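Local coordinates for protein cell division GTPase FtsZ, diverged (Clostridium botulinum C, PDB 3V3T) that belongs to the tubulin/FtsZ family and, as a diverged relative of the cell division protein FtsZ, probably shares its two-domain architecture, at residues K4-Q14 with C27-N36; E155-L163 with L206-V214. The protein carries 1 engineered substitution. All coordinates share one frame; numbering follows the deposited sequence. Where two conformers were deposited one is given.

Contacts 1 and 2 lie on the same mixed beta sheet, with centres about 18 Å apart. Contact 1 pairs strand 7-11 with strand 31-36. Contact 2 pairs strand 160-165 with strand 211-217. Two parallel strands, 91-97 and 122-129, stand between the pairs. In sequence, both segments of contact 1 precede those of contact 2. They still touch in space, where Ile7 CD1 of contact 1 packs 3.9 Å from Leu207 CD1 of contact 2. Contact 1 lies within the GTPase-type family region. Contact 2 joins that region to the TubZ-like C-terminal region, so it ties the two parts of the protein together.

Contact 1 (K4-Q14 with C27-N36)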
ATOM      1  N   LYS A   4       5.274 -12.610   7.916  1.00 45.98           N
ATOM      2  CA  LYS A   4       3.887 -12.270   7.654  1.00 39.89           C
ATOM      3  C   LYS A   4       3.045 -12.163   8.924  1.00 41.89           C
ATOM      4  O   LYS A   4       2.128 -11.356   8.983  1.00 43.55           O
ATOM      5  CB  LYS A   4       3.292 -13.279   6.672  1.00 41.59           C
ATOM      6  CG  LYS A   4       4.030 -13.302   5.343  1.00 40.92           C
ATOM      7  CD  LYS A   4       3.708 -14.526   4.507  1.00 36.83           C
ATOM      8  CE  LYS A   4       4.343 -14.371   3.135  1.00 44.96           C
ATOM      9  NZ  LYS A   4       4.139 -15.528   2.229  1.00 39.03           N
ATOM     10  N   ASN A   5       3.370 -12.967   9.930  1.00 43.00           N
ATOM     11  CA  ASN A   5       2.656 -12.957  11.215  1.00 55.73           C
ATOM     12  C   ASN A   5       2.822 -11.678  12.027  1.00 52.85           C
ATOM     13  O   ASN A   5       2.043 -11.420  12.945  1.00 54.27           O
ATOM     14  CB  ASN A   5       3.103 -14.129  12.095  1.00 62.37           C
ATOM     15  CG  ASN A   5       2.766 -15.471  11.497  1.00 77.91           C
ATOM     16  OD1 ASN A   5       1.762 -15.617  10.798  1.00 85.23           O
ATOM     17  ND2 ASN A   5       3.605 -16.466  11.769  1.00 84.31           N
ATOM     18  N   LYS A   6       3.853 -10.899  11.715  1.00 49.07           N
ATOM     19  CA  LYS A   6       4.130  -9.667  12.454  1.00 48.62           C
ATOM     20  C   LYS A   6       3.400  -8.474  11.841  1.00 38.82           C
ATOM     21  O   LYS A   6       3.522  -7.349  12.308  1.00 40.97           O
ATOM     22  CB  LYS A   6       5.636  -9.393  12.511  1.00 59.25           C
ATOM     23  CG  LYS A   6       6.419 -10.314  13.445  1.00 64.88           C
ATOM     24  CD  LYS A   6       7.058 -11.469  12.681  1.00 83.33           C
ATOM     25  CE  LYS A   6       7.986 -12.303  13.574  1.00 98.39           C
ATOM     26  NZ  LYS A   6       8.715 -13.376  12.816  1.00101.65           N
ATOM     27  N   ILE A   7       2.640  -8.732  10.786  1.00 35.44           N
ATOM     28  CA  ILE A   7       1.878  -7.697  10.129  1.00 36.06           C
ATOM     29  C   ILE A   7       0.416  -7.865  10.452  1.00 36.85           C
ATOM     30  O   ILE A   7      -0.107  -8.988  10.432  1.00 37.29           O
ATOM     31  CB  ILE A   7       2.027  -7.769   8.605  1.00 34.03           C
ATOM     32  CG1 ILE A   7       3.426  -7.320   8.189  1.00 31.51           C
ATOM     33  CG2 ILE A   7       0.985  -6.880   7.930  1.00 29.15           C
ATOM     34  CD1 ILE A   7       3.779  -7.683   6.765  1.00 31.85           C
ATOM     35  N   VAL A   8      -0.247  -6.753  10.755  1.00 30.49           N
ATOM     36  CA  VAL A   8      -1.707  -6.745  10.812  1.00 30.59           C
ATOM     37  C   VAL A   8      -2.220  -5.671   9.888  1.00 32.20           C
ATOM     38  O   VAL A   8      -1.754  -4.532   9.935  1.00 32.16           O
ATOM     39  CB  VAL A   8      -2.256  -6.490  12.230  1.00 31.65           C
ATOM     40  CG1 VAL A   8      -1.639  -5.239  12.827  1.00 38.26           C
ATOM     41  CG2 VAL A   8      -3.773  -6.364  12.188  1.00 29.41           C
ATOM     42  N   PHE A   9      -3.163  -6.043   9.029  1.00 32.15           N
ATOM     43  CA  PHE A   9      -3.817  -5.092   8.142  1.00 27.20           C
ATOM     44  C   PHE A   9      -5.095  -4.563   8.778  1.00 32.77           C
ATOM     45  O   PHE A   9      -5.867  -5.310   9.398  1.00 31.71           O
ATOM     46  CB  PHE A   9      -4.161  -5.747   6.800  1.00 28.07           C
ATOM     47  CG  PHE A   9      -2.966  -6.006   5.929  1.00 27.89           C
ATOM     48  CD1 PHE A   9      -2.426  -4.992   5.153  1.00 25.98           C
ATOM     49  CD2 PHE A   9      -2.383  -7.254   5.885  1.00 34.92           C
ATOM     50  CE1 PHE A   9      -1.327  -5.212   4.364  1.00 23.90           C
ATOM     51  CE2 PHE A   9      -1.283  -7.486   5.081  1.00 36.67           C
ATOM     52  CZ  PHE A   9      -0.755  -6.463   4.323  1.00 29.30           C
ATOM     53  N   ALA A  10      -5.322  -3.273   8.606  1.00 28.29           N
ATOM     54  CA  ALA A  10      -6.580  -2.683   9.005  1.00 32.17           C
ATOM     55  C   ALA A  10      -7.225  -2.031   7.797  1.00 25.78           C
ATOM     56  O   ALA A  10      -7.146  -0.815   7.621  1.00 30.95           O
ATOM     57  CB  ALA A  10      -6.361  -1.672  10.109  1.00 34.41           C
ATOM     58  N   PRO A  11      -7.852  -2.845   6.940  1.00 26.29           N
ATOM     59  CA  PRO A  11      -8.625  -2.274   5.833  1.00 25.39           C
ATOM     60  C   PRO A  11      -9.823  -1.531   6.404  1.00 31.61           C
ATOM     61  O   PRO A  11     -10.424  -1.979   7.388  1.00 32.53           O
ATOM     62  CB  PRO A  11      -9.073  -3.499   5.043  1.00 21.85           C
ATOM     63  CG  PRO A  11      -9.063  -4.611   6.041  1.00 24.66           C
ATOM     64  CD  PRO A  11      -7.972  -4.310   7.022  1.00 26.49           C
ATOM     65  N   ILE A  12     -10.145  -0.390   5.804  1.00 29.40           N
ATOM     66  CA  ILE A  12     -11.242   0.440   6.265  1.00 28.71           C
ATOM     67  C   ILE A  12     -12.104   0.800   5.069  1.00 32.59           C
ATOM     68  O   ILE A  12     -11.641   1.461   4.131  1.00 29.07           O
ATOM     69  CB  ILE A  12     -10.723   1.732   6.954  1.00 40.28           C
ATOM     70  CG1 ILE A  12      -9.993   1.374   8.256  1.00 31.21           C
ATOM     71  CG2 ILE A  12     -11.873   2.718   7.206  1.00 33.73           C
ATOM     72  CD1 ILE A  12      -9.473   2.546   9.011  1.00 24.03           C
ATOM     73  N   GLY A  13     -13.357   0.355   5.099  1.00 34.98           N
ATOM     74  CA  GLY A  13     -14.261   0.567   3.980  1.00 32.06           C
ATOM     75  C   GLY A  13     -14.269  -0.588   2.990  1.00 31.87           C
ATOM     76  O   GLY A  13     -13.527  -1.564   3.137  1.00 29.84           O
ATOM     77  N   GLN A  14     -15.099  -0.470   1.962  1.00 35.81           N
ATOM     78  CA  GLN A  14     -15.319  -1.568   1.029  1.00 36.32           C
ATOM     79  C   GLN A  14     -14.059  -1.914   0.210  1.00 31.46           C
ATOM     80  O   GLN A  14     -13.593  -3.055   0.226  1.00 32.09           O
ATOM     81  CB  GLN A  14     -16.482  -1.222   0.103  1.00 33.63           C
ATOM     82  CG  GLN A  14     -17.024  -2.400  -0.677  1.00 39.78           C
ATOM     83  CD  GLN A  14     -18.103  -1.976  -1.663  1.00 47.58           C
ATOM     84  OE1 GLN A  14     -17.826  -1.315  -2.667  1.00 47.58           O
ATOM     85  NE2 GLN A  14     -19.338  -2.350  -1.373  1.00 47.38           N
ATOM     86  N   CYS A  27      -2.532 -15.854   0.503  1.00 39.33           N
ATOM     87  CA  CYS A  27      -1.779 -16.331   1.654  1.00 42.79           C
ATOM     88  C   CYS A  27      -2.434 -15.822   2.932  1.00 44.48           C
ATOM     89  O   CYS A  27      -2.607 -14.614   3.102  1.00 42.28           O
ATOM     90  CB  CYS A  27      -0.330 -15.846   1.591  1.00 39.61           C
ATOM     91  SG  CYS A  27       0.669 -16.385   3.001  1.00 47.22           S
ATOM     92  N   GLY A  28      -2.785 -16.737   3.829  1.00 42.25           N
ATOM     93  CA  GLY A  28      -3.511 -16.377   5.032  1.00 43.72           C
ATOM     94  C   GLY A  28      -2.627 -16.215   6.253  1.00 43.77           C
ATOM     95  O   GLY A  28      -3.112 -16.159   7.387  1.00 41.01           O
ATOM     96  N   ASP A  29      -1.321 -16.154   6.019  1.00 44.84           N
ATOM     97  CA  ASP A  29      -0.363 -16.009   7.099  1.00 44.42           C
ATOM     98  C   ASP A  29      -0.393 -14.607   7.717  1.00 41.74           C
ATOM     99  O   ASP A  29       0.145 -14.395   8.805  1.00 40.29           O
ATOM    100  CB  ASP A  29       1.038 -16.346   6.604  1.00 51.79           C
ATOM    101  CG  ASP A  29       1.149 -17.772   6.115  1.00 57.74           C
ATOM    102  OD1 ASP A  29       0.270 -18.586   6.462  1.00 67.23           O
ATOM    103  OD2 ASP A  29       2.117 -18.082   5.392  1.00 58.99           O
ATOM    104  N   TYR A  30      -1.033 -13.659   7.032  1.00 36.04           N
ATOM    105  CA  TYR A  30      -1.178 -12.299   7.555  1.00 32.54           C
ATOM    106  C   TYR A  30      -2.333 -12.212   8.560  1.00 38.75           C
ATOM    107  O   TYR A  30      -3.252 -13.035   8.544  1.00 45.73           O
ATOM    108  CB  TYR A  30      -1.418 -11.297   6.416  1.00 28.22           C
ATOM    109  CG  TYR A  30      -0.401 -11.390   5.314  1.00 43.40           C
ATOM    110  CD1 TYR A  30       0.810 -10.721   5.401  1.00 35.32           C
ATOM    111  CD2 TYR A  30      -0.650 -12.158   4.177  1.00 40.58           C
ATOM    112  CE1 TYR A  30       1.749 -10.827   4.400  1.00 35.42           C
ATOM    113  CE2 TYR A  30       0.280 -12.261   3.171  1.00 29.35           C
ATOM    114  CZ  TYR A  30       1.473 -11.602   3.291  1.00 32.68           C
ATOM    115  OH  TYR A  30       2.394 -11.709   2.287  1.00 32.42           O
ATOM    116  N   ASN A  31      -2.277 -11.207   9.426  1.00 38.22           N
ATOM    117  CA  ASN A  31      -3.385 -10.882  10.318  1.00 35.53           C
ATOM    118  C   ASN A  31      -4.167  -9.684   9.783  1.00 38.77           C
ATOM    119  O   ASN A  31      -3.608  -8.834   9.084  1.00 37.04           O
ATOM    120  CB  ASN A  31      -2.861 -10.544  11.707  1.00 34.76           C
ATOM    121  CG  ASN A  31      -1.939 -11.610  12.265  1.00 40.04           C
ATOM    122  OD1 ASN A  31      -2.373 -12.714  12.604  1.00 47.69           O
ATOM    123  ND2 ASN A  31      -0.663 -11.275  12.386  1.00 45.92           N
ATOM    124  N   ALA A  32      -5.447  -9.594  10.138  1.00 32.55           N
ATOM    125  CA  ALA A  32      -6.309  -8.561   9.581  1.00 36.08           C
ATOM    126  C   ALA A  32      -7.510  -8.317  10.476  1.00 33.77           C
ATOM    127  O   ALA A  32      -8.096  -9.248  11.007  1.00 33.39           O
ATOM    128  CB  ALA A  32      -6.784  -8.954   8.155  1.00 28.90           C
ATOM    129  N   LEU A  33      -7.866  -7.047  10.626  1.00 35.91           N
ATOM    130  CA  LEU A  33      -9.106  -6.648  11.270  1.00 37.23           C
ATOM    131  C   LEU A  33      -9.850  -5.786  10.268  1.00 38.72           C
ATOM    132  O   LEU A  33      -9.452  -4.650   9.995  1.00 38.21           O
ATOM    133  CB  LEU A  33      -8.821  -5.829  12.527  1.00 35.92           C
ATOM    134  CG  LEU A  33     -10.082  -5.305  13.226  1.00 46.02           C
ATOM    135  CD1 LEU A  33     -10.882  -6.449  13.836  1.00 41.38           C
ATOM    136  CD2 LEU A  33      -9.734  -4.290  14.304  1.00 50.59           C
ATOM    137  N   PHE A  34     -10.910  -6.323   9.680  1.00 39.64           N
ATOM    138  CA  PHE A  34     -11.641  -5.546   8.683  1.00 35.70           C
ATOM    139  C   PHE A  34     -12.598  -4.587   9.371  1.00 40.09           C
ATOM    140  O   PHE A  34     -13.406  -4.989  10.203  1.00 45.67           O
ATOM    141  CB  PHE A  34     -12.400  -6.453   7.740  1.00 30.43           C
ATOM    142  CG  PHE A  34     -11.520  -7.353   6.913  1.00 36.71           C
ATOM    143  CD1 PHE A  34     -11.364  -7.132   5.553  1.00 33.72           C
ATOM    144  CD2 PHE A  34     -10.892  -8.441   7.484  1.00 31.05           C
ATOM    145  CE1 PHE A  34     -10.587  -7.976   4.789  1.00 33.20           C
ATOM    146  CE2 PHE A  34     -10.118  -9.287   6.731  1.00 36.18           C
ATOM    147  CZ  PHE A  34      -9.957  -9.053   5.378  1.00 31.61           C
ATOM    148  N   ILE A  35     -12.498  -3.317   9.016  1.00 35.48           N
ATOM    149  CA  ILE A  35     -13.280  -2.286   9.669  1.00 33.71           C
ATOM    150  C   ILE A  35     -14.185  -1.640   8.645  1.00 42.84           C
ATOM    151  O   ILE A  35     -13.744  -1.318   7.536  1.00 42.43           O
ATOM    152  CB  ILE A  35     -12.345  -1.219  10.267  1.00 35.06           C
ATOM    153  CG1 ILE A  35     -11.532  -1.822  11.417  1.00 35.77           C
ATOM    154  CG2 ILE A  35     -13.129  -0.005  10.726  1.00 30.87           C
ATOM    155  CD1 ILE A  35     -10.105  -1.264  11.527  1.00 39.30           C
ATOM    156  N   ASN A  36     -15.453  -1.450   9.003  1.00 40.83           N
ATOM    157  CA  ASN A  36     -16.412  -0.902   8.050  1.00 40.98           C
ATOM    158  C   ASN A  36     -17.696  -0.376   8.707  1.00 48.08           C
ATOM    159  O   ASN A  36     -18.125  -0.873   9.747  1.00 48.86           O
ATOM    160  CB  ASN A  36     -16.758  -1.974   7.006  1.00 42.26           C
ATOM    161  CG  ASN A  36     -17.125  -1.388   5.644  1.00 44.21           C
ATOM    162  OD1 ASN A  36     -17.656  -0.280   5.541  1.00 42.74           O
ATOM    163  ND2 ASN A  36     -16.837  -2.141   4.589  1.00 44.58           N
TER
HETATM  164  O   HOH W   1     -12.838  -3.180   5.417  1.00 30.18           O
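Phe9 and Tyr30 meet in the tightly packed part of this contact. The edge of the Phe9 ring turns toward the face of Tyr30 in an offset edge-to-face pair, with ring centroids 5.8 Å apart and planes at 67°. Lys4 CB makes a CH-pi contact over a face of Tyr30, 4.0 Å from its ring centroid. With CG anti to the carbonyl carbon (chi1 -60°), the extended Lys4 chain passes at a slant over Tyr30, and CE comes within 3.4 Å of Tyr30 OH. Lys4 NZ hydrogen-bonds to Asn184 and Asn188, and Tyr30 OH to Asn184. Leu23 of helix 14-26 packs on both Phe9 and Tyr30. Further along, Pro11 CG presses to 3.4 Å from Phe34 CD1, and Val20 of the same helix touches both residues.

The backbones pair in parallel, for example Phe9 N to Asn31 O at 2.8 Å. Ile7 O is gripped twice by one residue. Asn31 N reaches it at 3.3 Å and Asn31 ND2 at 3.1 Å, from opposite faces of its carbonyl plane. Asn31 ND2 also makes a weak bond to Asn5 O. These bonds restrict rotation of the Asn31 amide.

The solvent side is looser. Asp29 and Asn5 are exposed there, and Asn5 is poorly ordered. Lys4 NZ and Asp29 OD2, 4.5 Å apart, are too distant for a salt bridge.

Strand 7-11, helix 14-26 and strand 31-36 together form a beta-alpha-beta unit, the basic building block of the Rossmann-like GTPase-type domain in this family.

Contact 2 (E155-L163 with L206-V214); sequences EGKDISIYL and LLTMKKSNV
Strands 160-163 and 211-214 run parallel with a marked twist, their short axes 48° apart and 4.4 Å from each other at closest approach. They are neighbours in the mixed sheet of a tubulin/FtsZ-type fold, and here the GTPase-type part meets the TubZ-like C-terminal part. Lys211 grips the other strand through both of its backbone polar groups. Its N donates to Ile159 O at 2.7 Å, and its O accepts from Ile161 N. Asn213 N then bonds to Ile161 O and continues the ladder.

Tyr162 carries much of the side-chain packing. Asn213 CB sits over one face of its ring, 3.9 Å from Tyr162 CE1. At the far end of the ring, Tyr162 OH lies 3.6 Å from Leu207 CD2, so the last turn of helix 200-208 meets the strand here. Ser160 is packed closely, with its CB 3.1 Å from Met209 O. Its hydroxyl hydrogen-bonds to His122 of strand 122-129.

Before the strands, Lys210 packs against the backbone of 157-158. Lys210 CB lies 3.2 Å from Lys157 O. The lysine chain bends at chi2 (-59°), which brings CD alongside Asp158 O at 3.7 Å. The carboxylate of Asp158 forms a salt bridge with Lys115.

Beyond this, Ile161 CG2 packs against Ser212 OG. That hydroxyl also hydrogen-bonds to Gln290. A water bridges the two strands: it accepts from Leu163 N and donates to Ser212 OG and, at 2.8 Å from the water oxygen, to Asn213 O.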
ATOM      1  N   GLU A 155       4.135  14.783   6.128  1.00 37.16           N
ATOM      2  CA  GLU A 155       4.246  14.651   4.679  1.00 31.12           C
ATOM      3  C   GLU A 155       4.755  13.268   4.299  1.00 31.13           C
ATOM      4  O   GLU A 155       5.489  13.110   3.334  1.00 39.00           O
ATOM      5  CB  GLU A 155       5.174  15.723   4.109  1.00 34.17           C
ATOM      6  CG  GLU A 155       4.917  17.124   4.646  1.00 51.07           C
ATOM      7  CD  GLU A 155       3.515  17.635   4.334  1.00 72.52           C
ATOM      8  OE1 GLU A 155       3.105  17.576   3.153  1.00 82.73           O
ATOM      9  OE2 GLU A 155       2.823  18.102   5.267  1.00 75.90           O
ATOM     10  N   GLY A 156       4.379  12.261   5.068  1.00 30.46           N
ATOM     11  CA  GLY A 156       4.684  10.895   4.687  1.00 25.36           C
ATOM     12  C   GLY A 156       5.993  10.373   5.237  1.00 32.07           C
ATOM     13  O   GLY A 156       6.366   9.242   4.937  1.00 29.83           O
ATOM     14  N   LYS A 157       6.693  11.187   6.034  1.00 31.94           N
ATOM     15  CA  LYS A 157       7.945  10.756   6.655  1.00 28.00           C
ATOM     16  C   LYS A 157       7.778   9.806   7.850  1.00 35.72           C
ATOM     17  O   LYS A 157       8.729   9.121   8.215  1.00 38.91           O
ATOM     18  CB  LYS A 157       8.791  11.959   7.092  1.00 36.33           C
ATOM     19  CG  LYS A 157       9.202  12.910   5.973  1.00 38.24           C
ATOM     20  CD  LYS A 157      10.040  14.064   6.532  1.00 53.13           C
ATOM     21  CE  LYS A 157      10.065  15.262   5.583  1.00 61.56           C
ATOM     22  NZ  LYS A 157      10.476  14.880   4.200  1.00 69.85           N
ATOM     23  N   ASP A 158       6.597   9.759   8.466  1.00 32.05           N
ATOM     24  CA  ASP A 158       6.415   8.933   9.668  1.00 32.38           C
ATOM     25  C   ASP A 158       5.836   7.537   9.384  1.00 37.12           C
ATOM     26  O   ASP A 158       5.703   6.701  10.291  1.00 35.28           O
ATOM     27  CB  ASP A 158       5.519   9.643  10.692  1.00 38.08           C
ATOM     28  CG  ASP A 158       6.119  10.942  11.205  1.00 46.42           C
ATOM     29  OD1 ASP A 158       7.366  11.068  11.207  1.00 47.52           O
ATOM     30  OD2 ASP A 158       5.335  11.837  11.605  1.00 54.40           O
ATOM     31  N   ILE A 159       5.478   7.288   8.132  1.00 29.61           N
ATOM     32  CA  ILE A 159       4.834   6.035   7.772  1.00 26.74           C
ATOM     33  C   ILE A 159       5.374   5.548   6.440  1.00 27.88           C
ATOM     34  O   ILE A 159       6.012   6.293   5.700  1.00 31.80           O
ATOM     35  CB  ILE A 159       3.306   6.201   7.619  1.00 26.88           C
ATOM     36  CG1 ILE A 159       2.983   7.146   6.466  1.00 24.87           C
ATOM     37  CG2 ILE A 159       2.657   6.701   8.932  1.00 31.05           C
ATOM     38  CD1 ILE A 159       1.528   7.015   5.964  1.00 22.09           C
ATOM     39  N   SER A 160       5.113   4.292   6.123  1.00 19.85           N
ATOM     40  CA  SER A 160       5.455   3.809   4.800  1.00 29.27           C
ATOM     41  C   SER A 160       4.169   3.837   3.968  1.00 28.53           C
ATOM     42  O   SER A 160       3.075   3.658   4.490  1.00 27.08           O
ATOM     43  CB  SER A 160       6.094   2.431   4.883  1.00 24.80           C
ATOM     44  OG  SER A 160       5.151   1.482   5.292  1.00 40.27           O
ATOM     45  N   ILE A 161       4.287   4.145   2.686  1.00 30.86           N
ATOM     46  CA  ILE A 161       3.110   4.390   1.860  1.00 22.02           C
ATOM     47  C   ILE A 161       3.178   3.498   0.617  1.00 32.01           C
ATOM     48  O   ILE A 161       4.200   3.470  -0.061  1.00 30.91           O
ATOM     49  CB  ILE A 161       3.053   5.878   1.402  1.00 27.34           C
ATOM     50  CG1 ILE A 161       2.779   6.806   2.583  1.00 26.96           C
ATOM     51  CG2 ILE A 161       1.990   6.082   0.321  1.00 13.69           C
ATOM     52  CD1 ILE A 161       2.909   8.293   2.240  1.00 24.17           C
ATOM     53  N   TYR A 162       2.107   2.756   0.338  1.00 19.88           N
ATOM     54  CA  TYR A 162       2.016   1.985  -0.891  1.00 23.55           C
ATOM     55  C   TYR A 162       0.871   2.615  -1.663  1.00 22.20           C
ATOM     56  O   TYR A 162      -0.287   2.389  -1.341  1.00 23.38           O
ATOM     57  CB  TYR A 162       1.706   0.507  -0.612  1.00 21.11           C
ATOM     58  CG  TYR A 162       2.702  -0.219   0.282  1.00 22.87           C
ATOM     59  CD1 TYR A 162       3.617  -1.116  -0.255  1.00 20.72           C
ATOM     60  CD2 TYR A 162       2.714  -0.022   1.670  1.00 25.38           C
ATOM     61  CE1 TYR A 162       4.520  -1.787   0.544  1.00 26.44           C
ATOM     62  CE2 TYR A 162       3.629  -0.696   2.486  1.00 26.10           C
ATOM     63  CZ  TYR A 162       4.523  -1.581   1.910  1.00 27.48           C
ATOM     64  OH  TYR A 162       5.435  -2.264   2.668  1.00 33.58           O
ATOM     65  N   LEU A 163       1.198   3.439  -2.654  1.00 17.82           N
ATOM     66  CA  LEU A 163       0.195   4.243  -3.333  1.00 19.08           C
ATOM     67  C   LEU A 163      -0.127   3.604  -4.668  1.00 18.81           C
ATOM     68  O   LEU A 163       0.735   3.554  -5.565  1.00 22.44           O
ATOM     69  CB  LEU A 163       0.717   5.673  -3.553  1.00 14.26           C
ATOM     70  CG  LEU A 163      -0.337   6.710  -3.970  1.00 24.37           C
ATOM     71  CD1 LEU A 163      -1.477   6.694  -2.950  1.00 22.74           C
ATOM     72  CD2 LEU A 163       0.243   8.146  -4.096  1.00 18.54           C
ATOM     73  N   LEU A 206      13.109  -3.305   4.880  1.00 36.37           N
ATOM     74  CA  LEU A 206      12.389  -2.745   3.745  1.00 31.48           C
ATOM     75  C   LEU A 206      10.947  -2.380   4.149  1.00 33.84           C
ATOM     76  O   LEU A 206      10.413  -1.374   3.704  1.00 29.91           O
ATOM     77  CB  LEU A 206      12.389  -3.715   2.563  1.00 26.69           C
ATOM     78  CG  LEU A 206      13.722  -3.926   1.839  1.00 31.07           C
ATOM     79  CD1 LEU A 206      13.748  -5.262   1.105  1.00 29.87           C
ATOM     80  CD2 LEU A 206      14.063  -2.769   0.890  1.00 31.21           C
ATOM     81  N   LEU A 207      10.337  -3.215   4.988  1.00 35.49           N
ATOM     82  CA  LEU A 207       8.988  -3.007   5.481  1.00 38.64           C
ATOM     83  C   LEU A 207       8.870  -1.792   6.394  1.00 42.17           C
ATOM     84  O   LEU A 207       7.833  -1.129   6.431  1.00 36.77           O
ATOM     85  CB  LEU A 207       8.549  -4.221   6.289  1.00 45.01           C
ATOM     86  CG  LEU A 207       7.732  -5.307   5.603  1.00 47.56           C
ATOM     87  CD1 LEU A 207       7.495  -6.457   6.594  1.00 45.77           C
ATOM     88  CD2 LEU A 207       6.414  -4.741   5.055  1.00 35.47           C
ATOM     89  N   THR A 208       9.923  -1.511   7.150  1.00 42.79           N
ATOM     90  CA  THR A 208       9.844  -0.441   8.131  1.00 45.44           C
ATOM     91  C   THR A 208      10.370   0.898   7.607  1.00 46.36           C
ATOM     92  O   THR A 208      10.323   1.903   8.318  1.00 44.29           O
ATOM     93  CB  THR A 208      10.517  -0.838   9.478  1.00 44.30           C
ATOM     94  OG1 THR A 208      11.908  -1.130   9.285  1.00 47.95           O
ATOM     95  CG2 THR A 208       9.833  -2.058  10.065  1.00 39.27           C
ATOM     96  N   MET A 209      10.845   0.912   6.361  1.00 38.35           N
ATOM     97  CA  MET A 209      11.335   2.147   5.751  1.00 33.64           C
ATOM     98  C   MET A 209      10.167   3.079   5.454  1.00 35.91           C
ATOM     99  O   MET A 209       9.139   2.651   4.942  1.00 37.42           O
ATOM    100  CB  MET A 209      12.103   1.865   4.462  1.00 32.43           C
ATOM    101  CG  MET A 209      12.473   3.116   3.688  1.00 32.82           C
ATOM    102  SD  MET A 209      13.579   4.216   4.599  1.00 34.46           S
ATOM    103  CE  MET A 209      15.018   3.193   4.832  1.00 33.25           C
ATOM    104  N   LYS A 210      10.332   4.356   5.782  1.00 35.49           N
ATOM    105  CA  LYS A 210       9.246   5.310   5.671  1.00 31.79           C
ATOM    106  C   LYS A 210       9.197   5.936   4.285  1.00 27.66           C
ATOM    107  O   LYS A 210      10.131   5.801   3.502  1.00 34.03           O
ATOM    108  CB  LYS A 210       9.383   6.405   6.721  1.00 30.13           C
ATOM    109  CG  LYS A 210       9.640   5.894   8.125  1.00 40.42           C
ATOM    110  CD  LYS A 210       8.537   4.974   8.588  1.00 45.83           C
ATOM    111  CE  LYS A 210       8.789   4.582  10.032  1.00 59.59           C
ATOM    112  NZ  LYS A 210       9.456   5.705  10.766  1.00 62.56           N
ATOM    113  N   LYS A 211       8.099   6.635   4.017  1.00 28.86           N
ATOM    114  CA  LYS A 211       7.814   7.192   2.707  1.00 21.90           C
ATOM    115  C   LYS A 211       7.344   6.088   1.785  1.00 27.19           C
ATOM    116  O   LYS A 211       6.778   5.072   2.227  1.00 25.27           O
ATOM    117  CB  LYS A 211       9.044   7.911   2.146  1.00 26.74           C
ATOM    118  CG  LYS A 211       9.369   9.185   2.936  1.00 36.94           C
ATOM    119  CD  LYS A 211      10.868   9.423   3.070  1.00 56.76           C
ATOM    120  CE  LYS A 211      11.454  10.149   1.882  1.00 66.06           C
ATOM    121  NZ  LYS A 211      12.954  10.201   1.981  1.00 73.20           N
ATOM    122  N   SER A 212       7.608   6.261   0.502  1.00 27.18           N
ATOM    123  CA  SER A 212       6.929   5.461  -0.488  1.00 24.31           C
ATOM    124  C   SER A 212       7.690   4.234  -0.931  1.00 20.48           C
ATOM    125  O   SER A 212       8.888   4.264  -1.184  1.00 27.52           O
ATOM    126  CB  SER A 212       6.533   6.315  -1.696  1.00 29.47           C
ATOM    127  OG  SER A 212       5.139   6.487  -1.700  1.00 38.54           O
ATOM    128  N   ASN A 213       6.933   3.160  -1.044  1.00 20.06           N
ATOM    129  CA  ASN A 213       7.482   1.903  -1.474  0.57 25.27           C
ATOM    130  C   ASN A 213       6.850   1.503  -2.823  1.00 29.70           C
ATOM    131  O   ASN A 213       5.669   1.741  -3.074  1.00 22.39           O
ATOM    132  CB  ASN A 213       7.283   0.853  -0.363  0.57 23.15           C
ATOM    133  CG  ASN A 213       8.087   1.178   0.923  0.57 44.98           C
ATOM    134  OD1 ASN A 213       8.652   2.277   1.084  0.57 35.80           O
ATOM    135  ND2 ASN A 213       8.126   0.215   1.847  0.57 46.87           N
ATOM    136  N   VAL A 214       7.668   0.946  -3.716  1.00 21.28           N
ATOM    137  CA  VAL A 214       7.163   0.448  -4.996  1.00 20.16           C
ATOM    138  C   VAL A 214       7.743  -0.966  -5.240  1.00 29.39           C
ATOM    139  O   VAL A 214       8.926  -1.209  -5.005  1.00 29.73           O
ATOM    140  CB  VAL A 214       7.498   1.409  -6.171  1.00 34.90           C
ATOM    141  CG1 VAL A 214       7.304   0.720  -7.519  1.00 35.81           C
ATOM    142  CG2 VAL A 214       6.626   2.647  -6.096  1.00 28.58           C
TER
HETATM  143  O   HOH W   2       4.032   3.988  -3.241  1.00 20.91           O